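Local coordinates for mandelate racemase / muconate lactonizing enzyme, C-terminal domain protein (Pseudovibrio sp. JE062, PDB 4JHM) that is of unknown function but belongs by family to the enolase superfamily, combining an N-terminal alpha+beta domain with a C-terminal TIM-barrel-like domain, at residues A[41-44]-A[48-51]; A[75-80]-A[89-94]; A[83-88]-A[113-118]. All blocks are in the same frame, centred on the assembly; numbering follows the deposited sequence.

All three contacts lie in the N-terminal domain. Contact 1 comes first along the chain and closes the hairpin of strands 34-44 and 50-58; the segments of contacts 2 and 3 follow in alternation and share helix 85-92. The centre of contact 1 is about 10 Å from that of contact 3 and about 15 Å from that of contact 2; the centres of contacts 2 and 3 are about 13 Å apart. Leu77 of contact 2 touches both Leu42 of contact 1 and Leu88 of contact 3. Polar ties join contacts 1 and 3, Leu51 N to Asp113 and Glu49 O to Lys117, so the helices and the loop 75-80 pack on the hairpin.

Contact 1: residues A[41-44]-A[48-51]; sequences RLFT and TEGL
Leu42 and Gly50 form a hydrogen-bonded antiparallel pair: Leu42 N donates to Gly50 O at 2.8 Å, and Gly50 N returns the bond to Leu42 O at 2.7 Å. Next to it, Arg41 and Leu51 make a non-hydrogen-bonded pair, their side chains lying alongside each other with Arg41 CG against Leu51 CD2. From there the arginine bends at chi2 and chi3, bringing an edge of the guanidinium to Glu49. Arg41 NH1 meets Glu49 OE2 in a 2.8 Å salt bridge, coming from the syn side but tilted out of the carboxylate plane. The N-H...O angle is 132°, and the guanidinium and carboxylate planes stand 60° apart. Glu49 CG sits between its own backbone N and carbonyl carbon (chi1 72°), and the extended chain beyond it runs beside Phe43, whose CE1 is 3.3 Å from Glu49 OE2. Nearer the hairpin turn, Thr44 OG1 lies against Thr48 O and also bonds Asp46 within the turn. Trp362 makes a cation-pi contact with Arg41 and touches Glu49 and Leu51. The segments belong to the beta hairpin of strands 34-44 and 50-58 in the antiparallel sheet of the N-terminal domain. Strand 8-16 pairs with the other edge of 34-44, while Leu42 packs on Ala110, and Thr44 and Thr48 on Ile114, of helix 100-119.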
loop_
_atom_site.group_PDB
_atom_site.type_symbol
_atom_site.label_atom_id
_atom_site.label_comp_id
_atom_site.label_asym_id
_atom_site.label_seq_id
_atom_site.Cartn_x
_atom_site.Cartn_y
_atom_site.Cartn_z
ATOM N N ARG A 41 43.806 22.624 5.486
ATOM C CA ARG A 41 44.112 23.517 6.595
ATOM C C ARG A 41 43.699 24.946 6.252
ATOM O O ARG A 41 44.264 25.559 5.349
ATOM C CB ARG A 41 45.605 23.477 6.934
ATOM C CG ARG A 41 45.882 23.726 8.409
ATOM C CD ARG A 41 47.002 24.719 8.640
ATOM N NE ARG A 41 48.330 24.131 8.484
ATOM C CZ ARG A 41 49.428 24.607 9.064
ATOM N NH1 ARG A 41 49.363 25.675 9.848
ATOM N NH2 ARG A 41 50.594 24.014 8.869
ATOM N N LEU A 42 42.715 25.470 6.976
ATOM C CA LEU A 42 42.212 26.815 6.724
ATOM C C LEU A 42 42.837 27.812 7.688
ATOM O O LEU A 42 42.999 27.520 8.871
ATOM C CB LEU A 42 40.693 26.858 6.884
ATOM C CG LEU A 42 39.867 25.942 5.981
ATOM C CD1 LEU A 42 38.414 25.952 6.434
ATOM C CD2 LEU A 42 39.977 26.354 4.520
ATOM N N PHE A 43 43.177 28.989 7.171
ATOM C CA PHE A 43 43.701 30.076 7.989
ATOM C C PHE A 43 42.703 31.234 8.007
ATOM O O PHE A 43 41.846 31.334 7.129
ATOM C CB PHE A 43 45.038 30.567 7.432
ATOM C CG PHE A 43 46.165 29.577 7.565
ATOM C CD1 PHE A 43 46.906 29.501 8.736
ATOM C CD2 PHE A 43 46.502 28.745 6.510
ATOM C CE1 PHE A 43 47.954 28.603 8.857
ATOM C CE2 PHE A 43 47.551 27.848 6.623
ATOM C CZ PHE A 43 48.280 27.777 7.796
ATOM N N THR A 44 42.826 32.109 9.003
ATOM C CA THR A 44 41.934 33.261 9.137
ATOM C C THR A 44 42.713 34.568 9.320
ATOM O O THR A 44 43.940 34.591 9.221
ATOM C CB THR A 44 40.970 33.082 10.326
ATOM O OG1 THR A 44 41.719 32.812 11.516
ATOM C CG2 THR A 44 40.011 31.935 10.066
ATOM N N THR A 48 43.727 32.135 13.507
ATOM C CA THR A 48 42.977 30.939 13.865
ATOM C C THR A 48 42.945 30.003 12.662
ATOM O O THR A 48 42.597 30.424 11.558
ATOM C CB THR A 48 41.539 31.288 14.296
ATOM O OG1 THR A 48 41.578 32.139 15.449
ATOM C CG2 THR A 48 40.744 30.026 14.616
ATOM N N GLU A 49 43.318 28.743 12.871
ATOM C CA GLU A 49 43.390 27.783 11.770
ATOM C C GLU A 49 42.517 26.550 12.000
ATOM O O GLU A 49 42.406 26.057 13.123
ATOM C CB GLU A 49 44.842 27.370 11.500
ATOM C CG GLU A 49 45.469 26.466 12.550
ATOM C CD GLU A 49 46.881 26.046 12.175
ATOM O OE1 GLU A 49 47.230 24.865 12.402
ATOM O OE2 GLU A 49 47.635 26.894 11.642
ATOM N N GLY A 50 41.901 26.061 10.926
ATOM C CA GLY A 50 40.979 24.928 11.001
ATOM C C GLY A 50 41.478 23.731 10.222
ATOM O O GLY A 50 42.034 23.878 9.135
ATOM N N LEU A 51 41.280 22.541 10.782
ATOM C CA LEU A 51 41.727 21.308 10.146
ATOM C C LEU A 51 40.558 20.398 9.794
ATOM O O LEU A 51 39.649 20.186 10.600
ATOM C CB LEU A 51 42.680 20.539 11.061
ATOM C CG LEU A 51 43.688 21.351 11.869
ATOM C CD1 LEU A 51 44.568 20.399 12.665
ATOM C CD2 LEU A 51 44.519 22.248 10.966
#

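Contact 2: residues A[75-80]-A[89-94]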
loop_
_atom_site.group_PDB
_atom_site.type_symbol
_atom_site.label_atom_id
_atom_site.label_comp_id
_atom_site.label_asym_id
_atom_site.label_seq_id
_atom_site.Cartn_x
_atom_site.Cartn_y
_atom_site.Cartn_z
ATOM N N PRO A 75 39.669 27.912 -4.197
ATOM C CA PRO A 75 40.062 29.296 -4.475
ATOM C C PRO A 75 38.983 30.308 -4.081
ATOM O O PRO A 75 39.301 31.433 -3.693
ATOM C CB PRO A 75 40.280 29.304 -5.992
ATOM C CG PRO A 75 40.593 27.892 -6.340
ATOM C CD PRO A 75 39.769 27.062 -5.394
ATOM N N GLY A 76 37.721 29.898 -4.173
ATOM C CA GLY A 76 36.592 30.765 -3.848
ATOM C C GLY A 76 36.363 30.947 -2.357
ATOM O O GLY A 76 35.565 31.792 -1.950
ATOM N N LEU A 77 37.060 30.163 -1.538
ATOM C CA LEU A 77 36.919 30.262 -0.086
ATOM C C LEU A 77 37.459 31.592 0.425
ATOM O O LEU A 77 36.848 32.227 1.284
ATOM C CB LEU A 77 37.629 29.097 0.611
ATOM C CG LEU A 77 37.028 27.709 0.360
ATOM C CD1 LEU A 77 37.875 26.623 1.010
ATOM C CD2 LEU A 77 35.589 27.631 0.855
ATOM N N ILE A 78 38.606 32.006 -0.103
ATOM C CA ILE A 78 39.187 33.303 0.232
ATOM C C ILE A 78 38.101 34.374 0.202
ATOM O O ILE A 78 37.599 34.728 -0.864
ATOM C CB ILE A 78 40.303 33.680 -0.764
ATOM C CG1 ILE A 78 41.621 33.007 -0.373
ATOM C CG2 ILE A 78 40.489 35.186 -0.825
ATOM C CD1 ILE A 78 41.653 31.519 -0.626
ATOM N N GLY A 79 37.731 34.876 1.377
ATOM C CA GLY A 79 36.676 35.884 1.489
ATOM C C GLY A 79 35.519 35.455 2.377
ATOM O O GLY A 79 34.934 36.271 3.083
ATOM N N LYS A 80 35.190 34.169 2.349
ATOM C CA LYS A 80 34.031 33.662 3.084
ATOM C C LYS A 80 34.292 33.643 4.593
ATOM O O LYS A 80 35.442 33.693 5.038
ATOM C CB LYS A 80 33.643 32.261 2.580
ATOM N N ASN A 89 28.382 25.438 3.742
ATOM C CA ASN A 89 27.843 24.184 3.252
ATOM C C ASN A 89 26.983 24.443 2.029
ATOM O O ASN A 89 27.145 23.805 0.990
ATOM C CB ASN A 89 27.009 23.526 4.346
ATOM C CG ASN A 89 26.937 22.028 4.198
ATOM O OD1 ASN A 89 26.174 21.511 3.387
ATOM N ND2 ASN A 89 27.733 21.316 4.987
ATOM N N ASN A 90 26.067 25.393 2.161
ATOM C CA ASN A 90 25.239 25.810 1.046
ATOM C C ASN A 90 26.132 26.101 -0.151
ATOM O O ASN A 90 25.974 25.521 -1.219
ATOM C CB ASN A 90 24.437 27.055 1.429
ATOM C CG ASN A 90 23.222 27.265 0.548
ATOM O OD1 ASN A 90 22.933 28.383 0.118
ATOM N ND2 ASN A 90 22.495 26.189 0.281
ATOM N N TRP A 91 27.094 26.988 0.054
ATOM C CA TRP A 91 28.036 27.373 -0.988
ATOM C C TRP A 91 28.762 26.160 -1.595
ATOM O O TRP A 91 28.954 26.092 -2.806
ATOM C CB TRP A 91 29.038 28.365 -0.398
ATOM C CG TRP A 91 29.985 28.966 -1.371
ATOM C CD1 TRP A 91 29.800 30.100 -2.101
ATOM C CD2 TRP A 91 31.293 28.486 -1.699
ATOM N NE1 TRP A 91 30.906 30.350 -2.875
ATOM C CE2 TRP A 91 31.836 29.372 -2.647
ATOM C CE3 TRP A 91 32.054 27.388 -1.285
ATOM C CZ2 TRP A 91 33.106 29.194 -3.191
ATOM C CZ3 TRP A 91 33.312 27.213 -1.826
ATOM C CH2 TRP A 91 33.826 28.112 -2.769
ATOM N N LEU A 92 29.145 25.202 -0.755
ATOM C CA LEU A 92 29.897 24.028 -1.206
ATOM C C LEU A 92 29.072 23.087 -2.078
ATOM O O LEU A 92 29.599 22.474 -3.008
ATOM C CB LEU A 92 30.443 23.253 -0.006
ATOM C CG LEU A 92 31.606 23.936 0.716
ATOM C CD1 LEU A 92 31.926 23.225 2.025
ATOM C CD2 LEU A 92 32.838 24.008 -0.182
ATOM N N GLY A 93 27.784 22.970 -1.770
ATOM C CA GLY A 93 26.882 22.122 -2.542
ATOM C C GLY A 93 26.599 22.642 -3.946
ATOM O O GLY A 93 25.971 21.954 -4.750
ATOM N N ALA A 94 27.054 23.854 -4.245
ATOM C CA ALA A 94 26.883 24.428 -5.575
ATOM C C ALA A 94 28.187 24.398 -6.377
ATOM O O ALA A 94 28.222 24.849 -7.525
ATOM C CB ALA A 94 26.365 25.855 -5.470
#
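Gly76, in a short 3-10 segment, and Leu77 just after it face Trp91 of helix 85-92 across a wide backbone separation, with Leu77 CA and Trp91 CA 9.4 Å apart. The first segment then reverses direction: Lys80 N bonds back to Leu77 O at 2.8 Å, closing a turn in which Gly79 takes a positive phi of 122°. On the other side Gly93 N bonds Asn89 O at 3.0 Å. The gap between the backbones is spanned by the Trp91 indole. With CG anti to the backbone N (chi1 -174°), the ring reaches out from the helix and presents its six-membered part to the loop. Two neighbouring atoms of that part meet the glycine backbone: Trp91 CZ2 is 3.8 Å from Gly76 O, and Trp91 CH2 is 3.8 Å from Gly76 C. Gly76 places no side chain between the ring and the main chain. The contact is plain packing inside the helical part of an enolase-superfamily N-terminal domain, joining the loop that follows helix 65-73 to helix 85-92, the next helix in the chain. Leu77 crosses the indole obliquely, its CD2 methyl 3.5 Å from Trp91 CZ3. Arg95 NE bonds Trp91 O, and the guanidinium makes a cation-pi contact with the indole. Leu77 and Leu92 both lean on Ile107 of helix 100-119, while Pro75 touches Asn60 of another subunit and Ala94 touches Gln30 of that same subunit.

Contact 3: residues A[83-88]-A[113-118]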
loop_
_atom_site.group_PDB
_atom_site.type_symbol
_atom_site.label_atom_id
_atom_site.label_comp_id
_atom_site.label_asym_id
_atom_site.label_seq_id
_atom_site.Cartn_x
_atom_site.Cartn_y
_atom_site.Cartn_z
ATOM N N LEU A 83 32.700 30.739 10.051
ATOM C CA LEU A 83 31.836 30.535 11.209
ATOM C C LEU A 83 30.384 30.293 10.802
ATOM O O LEU A 83 29.599 29.745 11.574
ATOM C CB LEU A 83 31.922 31.737 12.153
ATOM C CG LEU A 83 33.293 31.973 12.786
ATOM C CD1 LEU A 83 33.317 33.321 13.485
ATOM C CD2 LEU A 83 33.654 30.853 13.750
HETATM N N MSE A 84 30.032 30.708 9.590
HETATM C CA MSE A 84 28.696 30.479 9.052
HETATM C C MSE A 84 28.718 29.176 8.309
HETATM O O MSE A 84 28.687 29.156 7.079
HETATM C CB MSE A 84 28.329 31.631 8.127
HETATM C CG MSE A 84 28.514 32.968 8.836
HETATM SE SE MSE A 84 27.151 33.150 10.250
HETATM C CE MSE A 84 25.830 34.174 9.206
ATOM N N THR A 85 28.757 28.079 9.062
ATOM C CA THR A 85 28.988 26.736 8.514
ATOM C C THR A 85 27.868 26.210 7.610
ATOM O O THR A 85 28.106 25.345 6.764
ATOM C CB THR A 85 29.206 25.704 9.642
ATOM O OG1 THR A 85 28.075 25.699 10.520
ATOM C CG2 THR A 85 30.454 26.026 10.437
ATOM N N GLN A 86 26.652 26.708 7.795
ATOM C CA GLN A 86 25.531 26.254 6.983
ATOM C C GLN A 86 25.514 26.991 5.651
ATOM O O GLN A 86 25.189 26.410 4.613
ATOM C CB GLN A 86 24.209 26.455 7.720
ATOM C CG GLN A 86 22.984 26.108 6.892
ATOM C CD GLN A 86 23.050 24.709 6.305
ATOM O OE1 GLN A 86 23.053 23.719 7.037
ATOM N NE2 GLN A 86 23.098 24.622 4.979
ATOM N N GLU A 87 25.859 28.274 5.683
ATOM C CA GLU A 87 25.936 29.072 4.465
ATOM C C GLU A 87 27.121 28.621 3.615
ATOM O O GLU A 87 27.058 28.656 2.386
ATOM C CB GLU A 87 26.048 30.560 4.802
ATOM C CG GLU A 87 26.208 31.470 3.593
ATOM C CD GLU A 87 27.652 31.618 3.151
ATOM O OE1 GLU A 87 27.918 31.540 1.931
ATOM O OE2 GLU A 87 28.525 31.807 4.027
ATOM N N LEU A 88 28.197 28.197 4.275
ATOM C CA LEU A 88 29.360 27.643 3.589
ATOM C C LEU A 88 28.990 26.308 2.945
ATOM O O LEU A 88 29.257 26.071 1.769
ATOM C CB LEU A 88 30.511 27.436 4.573
ATOM C CG LEU A 88 31.868 27.109 3.944
ATOM C CD1 LEU A 88 32.373 28.288 3.128
ATOM C CD2 LEU A 88 32.882 26.725 5.010
ATOM N N ASP A 113 35.924 23.245 13.121
ATOM C CA ASP A 113 37.121 23.210 13.962
ATOM C C ASP A 113 37.504 24.619 14.430
ATOM O O ASP A 113 37.841 24.829 15.598
ATOM C CB ASP A 113 38.288 22.570 13.194
ATOM C CG ASP A 113 39.536 22.384 14.052
ATOM O OD1 ASP A 113 39.415 22.209 15.285
ATOM O OD2 ASP A 113 40.644 22.402 13.483
ATOM N N ILE A 114 37.451 25.572 13.502
ATOM C CA ILE A 114 37.742 26.971 13.789
ATOM C C ILE A 114 36.713 27.549 14.752
ATOM O O ILE A 114 37.067 28.260 15.697
ATOM C CB ILE A 114 37.763 27.799 12.491
ATOM C CG1 ILE A 114 39.116 27.651 11.799
ATOM C CG2 ILE A 114 37.481 29.266 12.770
ATOM C CD1 ILE A 114 39.133 28.153 10.370
ATOM N N LYS A 115 35.442 27.235 14.514
ATOM C CA LYS A 115 34.353 27.711 15.364
ATOM C C LYS A 115 34.491 27.175 16.785
ATOM O O LYS A 115 34.154 27.860 17.744
ATOM C CB LYS A 115 33.004 27.287 14.778
ATOM C CG LYS A 115 31.799 27.683 15.618
ATOM C CD LYS A 115 30.541 26.944 15.177
ATOM C CE LYS A 115 30.060 27.402 13.809
ATOM N NZ LYS A 115 28.774 26.752 13.422
ATOM N N GLY A 116 34.986 25.949 16.917
ATOM C CA GLY A 116 35.206 25.360 18.233
ATOM C C GLY A 116 36.341 26.048 18.965
ATOM O O GLY A 116 36.233 26.366 20.152
ATOM N N LYS A 117 37.434 26.279 18.247
ATOM C CA LYS A 117 38.612 26.906 18.819
ATOM C C LYS A 117 38.325 28.334 19.264
ATOM O O LYS A 117 38.827 28.772 20.297
ATOM C CB LYS A 117 39.766 26.873 17.814
ATOM C CG LYS A 117 40.382 25.489 17.668
ATOM C CD LYS A 117 41.365 25.413 16.510
ATOM C CE LYS A 117 41.978 24.026 16.396
ATOM N NZ LYS A 117 42.797 23.869 15.164
ATOM N N LYS A 118 37.513 29.051 18.491
ATOM C CA LYS A 118 37.138 30.420 18.841
ATOM C C LYS A 118 36.102 30.418 19.956
ATOM O O LYS A 118 36.054 31.335 20.777
ATOM C CB LYS A 118 36.598 31.173 17.619
ATOM C CG LYS A 118 37.670 31.545 16.606
ATOM C CD LYS A 118 37.281 32.763 15.780
ATOM C CE LYS A 118 38.421 33.197 14.869
ATOM N NZ LYS A 118 38.168 34.511 14.214
#
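Leu83 leads the contact, laying its CD2 methyl across the base of Lys115: Leu83 CD2 is 3.6 Å from Lys115 CA and 3.8 Å from Lys115 CB. The same methyl reaches Ile114 more loosely, with Leu83 CD2 and Ile114 CG2 4.3 Å apart. Farther out along the lysine, Leu83 O lies 3.3 Å from Lys115 CE. Met84, a selenomethionine in the model, turns its side chain away; it is the centre of an inverse gamma turn and occupies the N-cap of helix 85-92. Thr85 opens that helix and meets the end of Lys115 at about a right angle. Lys115 NZ donates to Thr85 OG1 at 3.2 Å, and the Thr85 CG2 methyl sits beside the same amine. The lysine gets there by running nearly extended from the helix (chi1 178°), then bending at chi3 (-69°). Helices 85-92 and 100-119 belong to the helical layer of the enolase-superfamily N-terminal domain, and here that layer is also a subunit interface. Lys115 NZ has its strongest partner in Met125 O of a neighbouring subunit and bonds Gly128 O of that subunit too, so three oxygens gather round the buried amine; Trp112 adds a cation-pi contact. Farther along, Glu87 packs on Ala130 of the same neighbouring subunit. Within the second helix, Lys117 NZ bridges to Asp113 OD2 at 3.1 Å from above the carboxylate plane. Lys117 NZ also bonds Glu49 O, and Asp113 OD2 also accepts from Leu51 N, which ties helix 100-119 to strand 50-58 and the residue just before it.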